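Local coordinates for LAO/AO transport system kinase (Escherichia coli, PDB 2P67), which belongs to the MeaB family of P-loop NTPases and has the parallel-sheet fold of that clan, extended by C-terminal helices, at residues 191-196 / 221-226; 214-219 / 235-240; 161-166 / 171-176; 226-229 / 233-236; 67-72 / 153-158. One frame throughout, in Å; residues are numbered along the deposited sequence. Where two conformers were deposited one is given.

Contact 1: residues 191-196 / 221-226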
# COMPACT_ATOMS: atom_id res chain seq x y z
N GLY A 191 -6.34 5.99 1.01
CA GLY A 191 -6.67 4.61 1.35
C GLY A 191 -8.12 4.31 1.07
O GLY A 191 -8.46 3.21 0.64
N LEU A 192 -8.98 5.30 1.27
CA LEU A 192 -10.40 5.16 0.93
C LEU A 192 -10.61 5.01 -0.59
O LEU A 192 -11.34 4.11 -1.04
CB LEU A 192 -11.17 6.36 1.46
CG LEU A 192 -12.65 6.37 1.04
CD1 LEU A 192 -13.33 5.08 1.58
CD2 LEU A 192 -13.28 7.65 1.58
N MET A 193 -9.95 5.86 -1.37
CA MET A 193 -9.99 5.74 -2.82
C MET A 193 -9.54 4.37 -3.31
O MET A 193 -10.06 3.86 -4.28
CB MET A 193 -9.20 6.87 -3.50
CG MET A 193 -9.75 8.29 -3.19
SD MET A 193 -11.41 8.57 -3.87
CE MET A 193 -12.51 8.18 -2.56
N GLU A 194 -8.55 3.79 -2.63
CA GLU A 194 -8.04 2.46 -2.98
C GLU A 194 -9.11 1.37 -2.94
O GLU A 194 -9.08 0.42 -3.75
CB GLU A 194 -6.90 2.07 -2.04
CG GLU A 194 -5.64 2.90 -2.21
CD GLU A 194 -4.79 2.50 -3.40
OE1 GLU A 194 -5.17 1.56 -4.15
OE2 GLU A 194 -3.74 3.12 -3.59
N VAL A 195 -10.06 1.51 -2.01
CA VAL A 195 -10.99 0.40 -1.69
C VAL A 195 -12.48 0.67 -1.91
O VAL A 195 -13.25 -0.28 -2.01
CB VAL A 195 -10.77 -0.12 -0.25
CG1 VAL A 195 -9.31 -0.61 -0.06
CG2 VAL A 195 -11.13 0.94 0.78
N ALA A 196 -12.89 1.94 -1.98
CA ALA A 196 -14.32 2.27 -2.07
C ALA A 196 -14.99 1.67 -3.30
O ALA A 196 -14.51 1.87 -4.41
CB ALA A 196 -14.55 3.80 -2.06
N SER A 221 -15.70 13.39 -8.28
CA SER A 221 -14.61 13.87 -9.10
C SER A 221 -13.41 12.93 -8.94
O SER A 221 -12.84 12.47 -9.94
CB SER A 221 -14.19 15.30 -8.72
OG SER A 221 -15.27 16.23 -8.95
N ALA A 222 -13.05 12.64 -7.69
CA ALA A 222 -11.91 11.75 -7.42
C ALA A 222 -12.14 10.36 -8.06
O ALA A 222 -11.26 9.82 -8.72
CB ALA A 222 -11.70 11.61 -5.91
N LEU A 223 -13.33 9.81 -7.87
CA LEU A 223 -13.60 8.44 -8.34
C LEU A 223 -13.77 8.31 -9.86
O LEU A 223 -13.61 7.22 -10.42
CB LEU A 223 -14.79 7.85 -7.57
CG LEU A 223 -14.50 7.53 -6.10
CD1 LEU A 223 -15.82 7.33 -5.30
CD2 LEU A 223 -13.55 6.32 -5.94
N HIS A 224 -14.11 9.42 -10.53
CA HIS A 224 -14.14 9.44 -11.98
C HIS A 224 -12.75 9.59 -12.60
O HIS A 224 -12.51 9.09 -13.67
CB HIS A 224 -15.11 10.53 -12.47
CG HIS A 224 -16.57 10.16 -12.33
ND1 HIS A 224 -17.58 10.93 -12.85
CD2 HIS A 224 -17.17 9.08 -11.76
CE1 HIS A 224 -18.74 10.36 -12.60
NE2 HIS A 224 -18.53 9.24 -11.93
N ILE A 225 -11.83 10.29 -11.93
CA ILE A 225 -10.49 10.63 -12.48
C ILE A 225 -9.46 9.53 -12.23
O ILE A 225 -8.63 9.24 -13.10
CB ILE A 225 -10.00 11.99 -11.89
CG1 ILE A 225 -10.78 13.16 -12.50
CG2 ILE A 225 -8.53 12.21 -12.10
CD1 ILE A 225 -10.52 14.51 -11.71
N LEU A 226 -9.51 8.93 -11.04
CA LEU A 226 -8.62 7.80 -10.69
C LEU A 226 -8.95 6.50 -11.42
O LEU A 226 -10.12 6.19 -11.66
CB LEU A 226 -8.65 7.52 -9.19
CG LEU A 226 -8.27 8.72 -8.32
CD1 LEU A 226 -8.55 8.46 -6.80
CD2 LEU A 226 -6.79 9.08 -8.59

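Contact 2: residues 214-219 / 235-240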
# COMPACT_ATOMS: atom_id res chain seq x y z
N ILE A 214 -22.24 19.24 -2.67
CA ILE A 214 -20.84 19.60 -2.87
C ILE A 214 -19.93 18.43 -2.44
O ILE A 214 -18.99 18.07 -3.15
CB ILE A 214 -20.48 20.93 -2.14
CG1 ILE A 214 -21.17 22.12 -2.86
CG2 ILE A 214 -18.93 21.16 -2.09
CD1 ILE A 214 -21.17 23.42 -2.03
N ALA A 215 -20.24 17.82 -1.29
CA ALA A 215 -19.47 16.67 -0.84
C ALA A 215 -19.60 15.50 -1.84
O ALA A 215 -18.62 14.87 -2.24
CB ALA A 215 -19.93 16.24 0.57
N ARG A 216 -20.82 15.22 -2.27
CA ARG A 216 -21.07 14.15 -3.22
C ARG A 216 -20.26 14.41 -4.50
O ARG A 216 -19.61 13.50 -5.04
CB ARG A 216 -22.57 14.10 -3.52
CG ARG A 216 -22.91 12.88 -4.31
CD ARG A 216 -24.02 13.10 -5.29
NE ARG A 216 -23.82 12.09 -6.30
CZ ARG A 216 -23.14 12.28 -7.42
NH1 ARG A 216 -22.99 11.27 -8.25
NH2 ARG A 216 -22.65 13.48 -7.73
N HIS A 217 -20.30 15.65 -4.99
CA HIS A 217 -19.55 16.02 -6.20
C HIS A 217 -18.03 15.78 -6.06
O HIS A 217 -17.39 15.28 -7.00
CB HIS A 217 -19.81 17.49 -6.54
CG HIS A 217 -19.25 17.91 -7.85
ND1 HIS A 217 -19.92 17.71 -9.04
CD2 HIS A 217 -18.07 18.49 -8.18
CE1 HIS A 217 -19.19 18.17 -10.04
NE2 HIS A 217 -18.06 18.64 -9.54
N MET A 218 -17.48 16.12 -4.90
CA MET A 218 -16.04 16.03 -4.64
C MET A 218 -15.57 14.57 -4.72
O MET A 218 -14.61 14.25 -5.44
CB MET A 218 -15.71 16.65 -3.26
CG MET A 218 -14.22 16.55 -2.90
SD MET A 218 -13.89 17.13 -1.21
CE MET A 218 -14.79 15.99 -0.21
N TYR A 219 -16.26 13.67 -4.00
CA TYR A 219 -15.92 12.24 -4.06
C TYR A 219 -16.04 11.70 -5.47
O TYR A 219 -15.20 10.92 -5.93
CB TYR A 219 -16.80 11.42 -3.09
CG TYR A 219 -16.34 11.60 -1.68
CD1 TYR A 219 -15.24 10.88 -1.20
CD2 TYR A 219 -16.96 12.51 -0.83
CE1 TYR A 219 -14.77 11.06 0.10
CE2 TYR A 219 -16.48 12.70 0.49
CZ TYR A 219 -15.37 11.97 0.91
OH TYR A 219 -14.89 12.11 2.19
N PRO A 235 -16.79 3.31 -9.58
CA PRO A 235 -17.38 3.57 -8.26
C PRO A 235 -18.47 4.64 -8.32
O PRO A 235 -18.35 5.61 -9.09
CB PRO A 235 -16.19 4.06 -7.42
CG PRO A 235 -14.99 3.39 -8.06
CD PRO A 235 -15.31 3.39 -9.55
N ARG A 236 -19.52 4.48 -7.52
CA ARG A 236 -20.65 5.42 -7.52
C ARG A 236 -20.73 6.14 -6.20
O ARG A 236 -20.36 5.58 -5.16
CB ARG A 236 -21.97 4.71 -7.77
CG ARG A 236 -22.04 3.98 -9.09
CD ARG A 236 -23.41 3.33 -9.29
NE ARG A 236 -23.42 2.53 -10.51
CZ ARG A 236 -24.43 1.77 -10.91
NH1 ARG A 236 -25.56 1.74 -10.20
NH2 ARG A 236 -24.31 1.05 -12.02
N VAL A 237 -21.21 7.38 -6.25
CA VAL A 237 -21.36 8.20 -5.06
C VAL A 237 -22.83 8.62 -5.00
O VAL A 237 -23.33 9.30 -5.92
CB VAL A 237 -20.44 9.45 -5.09
CG1 VAL A 237 -20.53 10.22 -3.77
CG2 VAL A 237 -18.99 9.04 -5.37
N LEU A 238 -23.50 8.19 -3.94
CA LEU A 238 -24.93 8.44 -3.77
C LEU A 238 -25.20 9.21 -2.49
O LEU A 238 -24.35 9.28 -1.62
CB LEU A 238 -25.71 7.11 -3.77
CG LEU A 238 -25.56 6.22 -5.02
CD1 LEU A 238 -26.48 5.02 -4.95
CD2 LEU A 238 -25.82 7.01 -6.29
N THR A 239 -26.38 9.83 -2.40
CA THR A 239 -26.78 10.48 -1.16
C THR A 239 -28.09 9.86 -0.69
O THR A 239 -28.85 9.28 -1.48
CB THR A 239 -27.01 12.00 -1.34
OG1 THR A 239 -28.19 12.19 -2.13
CG2 THR A 239 -25.78 12.72 -1.99
N CYS A 240 -28.36 10.01 0.61
CA CYS A 240 -29.59 9.48 1.20
C CYS A 240 -29.97 10.27 2.44
O CYS A 240 -29.19 11.07 2.94
CB CYS A 240 -29.46 7.99 1.54
SG CYS A 240 -28.23 7.55 2.79

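Contact 3: residues 161-166 / 171-176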
# COMPACT_ATOMS: atom_id res chain seq x y z
N GLN A 161 -6.94 3.17 9.10
CA GLN A 161 -6.87 2.26 7.95
C GLN A 161 -8.01 1.24 7.97
O GLN A 161 -7.96 0.22 7.28
CB GLN A 161 -5.51 1.55 7.96
CG GLN A 161 -5.19 0.81 9.28
CD GLN A 161 -4.96 1.77 10.47
OE1 GLN A 161 -5.82 1.92 11.35
NE2 GLN A 161 -3.80 2.43 10.48
N SER A 162 -9.06 1.53 8.75
CA SER A 162 -10.14 0.57 8.95
C SER A 162 -10.89 0.25 7.64
O SER A 162 -11.38 -0.87 7.46
CB SER A 162 -11.10 1.05 10.04
OG SER A 162 -11.78 2.22 9.62
N GLU A 163 -10.94 1.23 6.73
CA GLU A 163 -11.57 1.00 5.42
C GLU A 163 -10.85 -0.13 4.68
O GLU A 163 -11.50 -1.05 4.18
CB GLU A 163 -11.59 2.27 4.55
CG GLU A 163 -12.36 3.44 5.14
CD GLU A 163 -11.48 4.33 5.99
OE1 GLU A 163 -10.29 3.99 6.17
OE2 GLU A 163 -11.98 5.38 6.46
N THR A 164 -9.52 -0.08 4.63
CA THR A 164 -8.79 -1.10 3.88
C THR A 164 -8.87 -2.48 4.55
O THR A 164 -8.97 -3.49 3.85
CB THR A 164 -7.34 -0.68 3.54
OG1 THR A 164 -6.59 -0.52 4.74
CG2 THR A 164 -7.34 0.66 2.75
N GLU A 165 -8.88 -2.50 5.88
CA GLU A 165 -9.02 -3.74 6.67
C GLU A 165 -10.38 -4.44 6.44
O GLU A 165 -10.43 -5.63 6.17
CB GLU A 165 -8.82 -3.46 8.17
CG GLU A 165 -7.40 -2.97 8.50
CD GLU A 165 -7.29 -2.33 9.88
OE1 GLU A 165 -8.33 -1.90 10.44
OE2 GLU A 165 -6.15 -2.25 10.40
N VAL A 166 -11.46 -3.67 6.50
CA VAL A 166 -12.81 -4.19 6.22
C VAL A 166 -12.90 -4.61 4.74
O VAL A 166 -13.49 -5.65 4.39
CB VAL A 166 -13.90 -3.13 6.53
CG1 VAL A 166 -15.27 -3.57 6.02
CG2 VAL A 166 -13.96 -2.85 8.03
N ASP A 171 -17.32 -8.53 -0.23
CA ASP A 171 -17.60 -8.54 -1.67
C ASP A 171 -17.73 -7.11 -2.18
O ASP A 171 -17.29 -6.79 -3.29
CB ASP A 171 -18.92 -9.26 -1.96
CG ASP A 171 -18.89 -10.73 -1.55
OD1 ASP A 171 -17.79 -11.33 -1.53
OD2 ASP A 171 -20.00 -11.29 -1.31
N CYS A 172 -18.34 -6.26 -1.36
CA CYS A 172 -18.65 -4.88 -1.75
C CYS A 172 -18.46 -3.97 -0.55
O CYS A 172 -19.06 -4.22 0.51
CB CYS A 172 -20.09 -4.77 -2.29
SG CYS A 172 -20.54 -3.07 -2.85
N PHE A 173 -17.62 -2.93 -0.73
CA PHE A 173 -17.25 -2.03 0.35
C PHE A 173 -17.89 -0.66 0.19
O PHE A 173 -17.67 0.03 -0.83
CB PHE A 173 -15.73 -1.89 0.48
CG PHE A 173 -15.34 -0.96 1.58
CD1 PHE A 173 -15.60 -1.30 2.91
CD2 PHE A 173 -14.83 0.30 1.31
CE1 PHE A 173 -15.28 -0.42 3.94
CE2 PHE A 173 -14.52 1.18 2.33
CZ PHE A 173 -14.75 0.83 3.64
N ILE A 174 -18.64 -0.26 1.20
CA ILE A 174 -19.44 0.97 1.20
C ILE A 174 -18.97 1.91 2.31
O ILE A 174 -18.90 1.52 3.48
CB ILE A 174 -20.96 0.69 1.37
CG1 ILE A 174 -21.48 -0.25 0.27
CG2 ILE A 174 -21.75 2.02 1.37
CD1 ILE A 174 -21.83 -1.64 0.76
N SER A 175 -18.64 3.15 1.96
CA SER A 175 -18.15 4.11 2.94
C SER A 175 -19.16 5.23 3.12
O SER A 175 -19.56 5.84 2.14
CB SER A 175 -16.80 4.68 2.51
OG SER A 175 -16.41 5.75 3.37
N LEU A 176 -19.54 5.49 4.36
CA LEU A 176 -20.42 6.61 4.69
C LEU A 176 -19.61 7.82 5.08
O LEU A 176 -18.67 7.73 5.91
CB LEU A 176 -21.40 6.24 5.79
CG LEU A 176 -22.74 5.76 5.24
CD1 LEU A 176 -22.58 4.36 4.68
CD2 LEU A 176 -23.77 5.81 6.34

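Contact 4: residues 226-229 / 233-236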
# COMPACT_ATOMS: atom_id res chain seq x y z
N LEU A 226 -9.51 8.93 -11.04
CA LEU A 226 -8.62 7.80 -10.69
C LEU A 226 -8.95 6.50 -11.42
O LEU A 226 -10.12 6.19 -11.66
CB LEU A 226 -8.65 7.52 -9.19
CG LEU A 226 -8.27 8.72 -8.32
CD1 LEU A 226 -8.55 8.46 -6.80
CD2 LEU A 226 -6.79 9.08 -8.59
N ARG A 227 -7.90 5.74 -11.74
CA ARG A 227 -8.06 4.39 -12.32
C ARG A 227 -9.02 3.55 -11.47
O ARG A 227 -8.95 3.57 -10.24
CB ARG A 227 -6.69 3.69 -12.38
CG ARG A 227 -6.68 2.42 -13.24
CD ARG A 227 -5.28 2.15 -13.74
NE ARG A 227 -4.79 3.23 -14.60
CZ ARG A 227 -3.62 3.21 -15.25
NH1 ARG A 227 -3.25 4.23 -16.00
NH2 ARG A 227 -2.82 2.15 -15.13
N ARG A 228 -9.91 2.80 -12.14
CA ARG A 228 -10.84 1.90 -11.46
C ARG A 228 -10.12 0.82 -10.64
O ARG A 228 -9.17 0.17 -11.11
CB ARG A 228 -11.79 1.24 -12.47
CG ARG A 228 -12.75 2.22 -13.16
CD ARG A 228 -13.60 1.46 -14.18
NE ARG A 228 -14.53 2.33 -14.90
CZ ARG A 228 -15.49 1.88 -15.71
NH1 ARG A 228 -15.65 0.57 -15.89
NH2 ARG A 228 -16.31 2.73 -16.35
N LYS A 229 -10.61 0.64 -9.43
CA LYS A 229 -10.21 -0.50 -8.59
C LYS A 229 -10.50 -1.83 -9.34
O LYS A 229 -9.65 -2.75 -9.37
CB LYS A 229 -10.98 -0.42 -7.26
CG LYS A 229 -10.90 -1.70 -6.36
CD LYS A 229 -11.86 -1.53 -5.16
CE LYS A 229 -11.86 -2.72 -4.23
NZ LYS A 229 -12.97 -2.63 -3.20
N TRP A 233 -16.18 -1.87 -12.98
CA TRP A 233 -17.01 -0.99 -12.11
C TRP A 233 -16.47 0.44 -11.95
O TRP A 233 -15.36 0.63 -11.43
CB TRP A 233 -17.17 -1.66 -10.73
CG TRP A 233 -18.07 -0.93 -9.73
CD1 TRP A 233 -17.66 -0.28 -8.60
CD2 TRP A 233 -19.50 -0.78 -9.79
NE1 TRP A 233 -18.75 0.26 -7.95
CE2 TRP A 233 -19.88 -0.03 -8.66
CE3 TRP A 233 -20.50 -1.22 -10.68
CZ2 TRP A 233 -21.23 0.29 -8.38
CZ3 TRP A 233 -21.84 -0.90 -10.41
CH2 TRP A 233 -22.19 -0.17 -9.26
N GLN A 234 -17.24 1.43 -12.40
CA GLN A 234 -16.96 2.81 -11.99
C GLN A 234 -17.60 3.00 -10.62
O GLN A 234 -18.82 2.83 -10.48
CB GLN A 234 -17.54 3.86 -12.97
CG GLN A 234 -16.84 5.25 -12.79
CD GLN A 234 -15.43 5.30 -13.42
OE1 GLN A 234 -15.24 4.94 -14.59
NE2 GLN A 234 -14.44 5.71 -12.64
N PRO A 235 -16.79 3.31 -9.58
CA PRO A 235 -17.38 3.57 -8.26
C PRO A 235 -18.47 4.64 -8.32
O PRO A 235 -18.35 5.61 -9.09
CB PRO A 235 -16.19 4.06 -7.42
CG PRO A 235 -14.99 3.39 -8.06
CD PRO A 235 -15.31 3.39 -9.55
N ARG A 236 -19.52 4.48 -7.52
CA ARG A 236 -20.65 5.42 -7.52
C ARG A 236 -20.73 6.14 -6.20
O ARG A 236 -20.36 5.58 -5.16
CB ARG A 236 -21.97 4.71 -7.77
CG ARG A 236 -22.04 3.98 -9.09
CD ARG A 236 -23.41 3.33 -9.29
NE ARG A 236 -23.42 2.53 -10.51
CZ ARG A 236 -24.43 1.77 -10.91
NH1 ARG A 236 -25.56 1.74 -10.20
NH2 ARG A 236 -24.31 1.05 -12.02
O HOH W 1 -11.65 5.99 -13.95

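Contact 5: residues 67-72 / 153-158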
# COMPACT_ATOMS: atom_id res chain seq x y z
N ALA A 67 -21.40 10.55 10.61
CA ALA A 67 -21.86 10.16 9.26
C ALA A 67 -23.24 9.49 9.25
O ALA A 67 -23.80 9.25 8.17
CB ALA A 67 -20.83 9.27 8.56
N GLY A 68 -23.76 9.17 10.44
CA GLY A 68 -25.09 8.59 10.60
C GLY A 68 -25.14 7.10 10.30
O GLY A 68 -26.12 6.60 9.74
N LYS A 69 -24.07 6.40 10.67
CA LYS A 69 -23.92 4.97 10.37
C LYS A 69 -25.04 4.15 11.00
O LYS A 69 -25.61 3.26 10.35
CB LYS A 69 -22.54 4.48 10.84
CG LYS A 69 -22.31 2.98 10.68
CD LYS A 69 -20.83 2.60 10.76
CE LYS A 69 -20.16 2.96 12.08
NZ LYS A 69 -20.64 2.18 13.26
N SER A 70 -25.37 4.43 12.26
CA SER A 70 -26.42 3.68 12.97
C SER A 70 -27.78 3.79 12.27
O SER A 70 -28.46 2.79 12.06
CB SER A 70 -26.55 4.15 14.42
OG SER A 70 -25.42 3.76 15.20
N THR A 71 -28.19 5.01 11.92
CA THR A 71 -29.49 5.22 11.27
C THR A 71 -29.52 4.61 9.88
O THR A 71 -30.52 4.01 9.47
CB THR A 71 -29.92 6.71 11.22
OG1 THR A 71 -29.02 7.47 10.39
CG2 THR A 71 -29.92 7.29 12.62
N PHE A 72 -28.40 4.76 9.16
CA PHE A 72 -28.27 4.15 7.84
C PHE A 72 -28.40 2.63 7.91
O PHE A 72 -29.16 2.05 7.16
CB PHE A 72 -26.96 4.55 7.14
CG PHE A 72 -26.70 3.75 5.89
CD1 PHE A 72 -27.35 4.08 4.71
CD2 PHE A 72 -25.83 2.66 5.91
CE1 PHE A 72 -27.15 3.34 3.56
CE2 PHE A 72 -25.62 1.90 4.76
CZ PHE A 72 -26.28 2.25 3.57
N ILE A 153 -23.23 -8.13 6.93
CA ILE A 153 -22.63 -6.79 6.92
C ILE A 153 -21.63 -6.68 8.05
O ILE A 153 -21.99 -6.88 9.22
CB ILE A 153 -23.71 -5.71 7.12
CG1 ILE A 153 -24.78 -5.81 6.03
CG2 ILE A 153 -23.07 -4.30 7.11
CD1 ILE A 153 -25.93 -4.83 6.21
N VAL A 154 -20.38 -6.39 7.70
CA VAL A 154 -19.39 -6.10 8.71
C VAL A 154 -19.23 -4.59 8.77
O VAL A 154 -19.05 -3.92 7.73
CB VAL A 154 -18.05 -6.89 8.50
CG1 VAL A 154 -17.34 -6.50 7.19
CG2 VAL A 154 -17.13 -6.74 9.72
N GLU A 155 -19.34 -4.02 9.96
CA GLU A 155 -19.31 -2.56 10.02
C GLU A 155 -18.39 -2.04 11.11
O GLU A 155 -18.24 -2.67 12.14
CB GLU A 155 -20.73 -1.99 10.14
CG GLU A 155 -21.48 -2.41 11.39
CD GLU A 155 -21.35 -1.40 12.50
OE1 GLU A 155 -22.07 -1.55 13.50
OE2 GLU A 155 -20.56 -0.44 12.37
N THR A 156 -17.76 -0.91 10.85
CA THR A 156 -16.93 -0.28 11.86
C THR A 156 -16.76 1.20 11.51
O THR A 156 -17.18 1.64 10.45
CB THR A 156 -15.57 -1.00 12.06
OG1 THR A 156 -14.96 -0.60 13.31
CG2 THR A 156 -14.61 -0.76 10.89
N VAL A 157 -16.15 1.94 12.43
CA VAL A 157 -15.86 3.35 12.21
C VAL A 157 -14.76 3.47 11.17
O VAL A 157 -13.80 2.70 11.16
CB VAL A 157 -15.44 4.05 13.53
CG1 VAL A 157 -15.15 5.52 13.28
CG2 VAL A 157 -16.54 3.93 14.56
N GLY A 158 -14.92 4.45 10.28
CA GLY A 158 -13.91 4.77 9.30
C GLY A 158 -12.97 5.75 9.96
O GLY A 158 -13.34 6.91 10.20

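Contact 1: residues 191-196 / 221-226
Met-193 reaches from helix 190-195 into a pocket formed by Ala-222 and Leu-223 of the facing helix 209-225 and Leu-226 just past its end. Its SD lies 3.7 Å from Ala-222 CB and equally 3.7 Å from Leu-223 CD2, the sulfur sitting over the last turn of that helix. CE continues along the leucine, 4.0 Å from Leu-223 CD2. Nearer the backbone, Met-193 CB meets Leu-226 CD1 at 3.7 Å, and these two side chains stand at about a right angle. The thioether chain is bent at both chi2 (-66°) and chi3 (94°), which turns the methyl away from Leu-226 and onto Leu-223. All four touching residues are buried, and the contact is wholly apolar. It joins two helices of the parallel alpha/beta P-loop fold, which are separated in the chain by strand 198-201. Ile-188 packs on both Met-193 and Ala-222, while Ile-199 and Pro-235 lie against Leu-223. Farther out, Leu-192 faces strand 172-177, touching Phe-173 and Ser-175, and so places its helix over the sheet. Leu-226 of the second subunit also packs on Met-193, which brings the pocket to the dimer interface.

Contact 2: residues 214-219 / 235-240
Val-237, on edge strand 236-239, points at helix 209-225 and meets it with both methyl groups. CG1, anti to the backbone N (chi1 -175°), lies between Arg-216 CG, 3.6 Å away, and Tyr-219 CB, while CG2 meets Tyr-219 CB at 4.0 Å. Tyr-219 joins through its CB, its ring leading away from the strand. The carbonyl of Val-237 receives the polar end of Arg-216: NE donates to Val-237 O at 2.9 Å, with a bent N-H...O angle of 131°. The donor stands above the carbonyl plane, and the oxygen in turn is tilted from the guanidinium plane, so the bond is not aligned with a lone pair. The arginine chain is bent at chi2, and Val-237 CB lies over one face of its guanidinium. The charge is probably met by Glu-220, though the position of Arg-216 NH1, which faces it, is less certain. Two residues along, Thr-239 places CG2 3.7 Å from Arg-216 CG and 3.8 Å from Arg-216 CD, crossing the arginine chain at about a right angle; its OG1 is bonded to Asp-204. The helix and strand segments run antiparallel, at 172° with axes 8.2 Å apart, as expected where a helix returns the chain to a parallel strand. They form the second half of the beta-alpha-beta unit 198-201, 209-225, 236-239: strand 198-201 pairs with 236-239 in the sheet, and Leu-238 points away from helix 209-225 to pack on helix 248-264.

Contact 3: residues 161-166 / 171-176
Phe-173 projects from strand 172-177 toward helix 162-167, its ring meeting Glu-163 and Val-166. CG is anti to the backbone N (chi1 180°), an extended placement that carries the ring out from the strand to the helix backbone. There its CZ touches Glu-163 CB at 3.6 Å and Glu-163 CA at the same 3.6 Å. The carbonyl oxygen Glu-163 O lies over one ring face, 3.7 Å above the plane and displaced toward the rim. Val-166 comes from another direction: CG1 sits at the ring edge, near its plane, 3.8 Å from Phe-173 CE1. That branch is anti to the valine N, and the two side chains cross at about a right angle. Of its side chain, Glu-163 brings CB and CG to the ring. The chain turns at chi2 (90°), sending the carboxylate away from the phenylalanine and nearly perpendicular to the ring plane, 89° apart. OE2 makes a salt bridge to Lys-189, so the buried acid has a basic partner. Val-195 of helix 190-195 and Thr-62 of strand 57-63 also touch both Phe-173 and Glu-163, and Val-154 and Thr-156 of strand 151-157 back Val-166. The packing thus seats a short helix on the middle of the parallel sheet. One residue, Glu-163, combines two roles: its CA and CB join an aromatic, apolar core, while its charge is turned aside to Lys-189, where the ion pair probably offsets part of the cost of burying a carboxylate.

Contact 4: residues 226-229 / 233-236
Arg-228 and Gln-234 are linked by hydrogen bonds to one amide oxygen. Arg-228 NE donates to Gln-234 OE1 at 2.7 Å with an N-H...O angle of 149°, and Arg-228 NH2 adds a weak bond to the same oxygen at 3.0 Å. The acceptor lies in the guanidinium plane, at its edge; NE, however, stands well above the amide's carbonyl plane, the two flat groups being 81° apart. A bend at chi2 (76°) in Gln-234 returns its amide to this edge. The other end of the amide is bridged by water: the water accepts from Gln-234 NE2 at 3.1 Å and donates to Leu-226 O at 2.8 Å. NE2 is also bonded to Leu-223 O, near the end of helix 209-225, while Arg-228 NH1 bonds Asp-231 O within the loop. Van der Waals contacts complete the junction. The extended arginine chain runs past the backbone of Trp-233, with CD 3.4 Å from Trp-233 O, and Gln-234 N lies 3.7 Å above the centre of the guanidinium. The side chain of Trp-233 leaves the backbone away from 226-229; its NE1 bonds Asp-197 O and its ring is edge-to-face with Phe-258. Arg-227 contacts the second subunit. The whole is the helix-to-strand connection of a beta-alpha-beta unit, a non-helical loop cross-linked by side chains ahead of edge strand 236-239.

Contact 5: residues 67-72 / 153-158
Lys-69 and Glu-155 face each other between helix 69-82 and strand 151-157, their side chains crossing at a slant. Both point toward the opposite segment, and they meet in a salt bridge, Lys-69 NZ to Glu-155 OE2, at 2.8 Å. The ammonium approaches OE2 on its syn side, 23° out of the carboxylate plane; Glu-155 OE1 is turned farther off, 4.0 Å from Lys-69 NZ. The lysine leaves the helix extended through chi2, which already brings Lys-69 CD to 3.5 Å from Glu-155 OE2. A turn at chi3 (60°) then lays Lys-69 CE beside the strand backbone, 3.6 Å from Thr-156 O, and a second at chi4 (68°) curls NZ back to the acid. Glu-155 answers with its CG between the backbone N and the carbonyl carbon, and a further bend at chi2. The sequence and the strand-loop-helix geometry fit a Walker A P-loop, with Gly-68, Lys-69 and Ser-70 in the pattern, and Lys-69 would be the signature lysine of that motif. Here its ammonium is paired with an acid. Gly-68, at the N-cap with positive phi, starts the helix, and its O accepts the backbone bond from Phe-72 N at 3.0 Å. Behind the acid, Val-89 and Ala-91 of strand 87-92 and Leu-73 of helix 69-82 pack on Glu-155, while the neighbouring Thr-156 points away from the helix and bonds Val-92 O through OG1.

Contacts 1 and 3 are buried and held by packing alone across their segments; contacts 2, 4 and 5 are partly buried and add polar bonds. Contacts 1 and 2 use different parts of helix 209-225 and touch through Leu-223 and Val-237. Contact 4 follows in the loop after that helix, sharing Leu-226 with contact 1 and Pro-235 and Arg-236 with contact 2; contacts 1 and 4 reach the second subunit at several residues, contact 2 at one. Contacts 3 and 5 meet where helix 162-167 follows strand 151-157, through Ser-162 OG and Val-157 O. Arginine serves backbone and amide oxygens at the sheet's edge, whereas the lysine-glutamate ion pair of contact 5 lies at the probable P-loop.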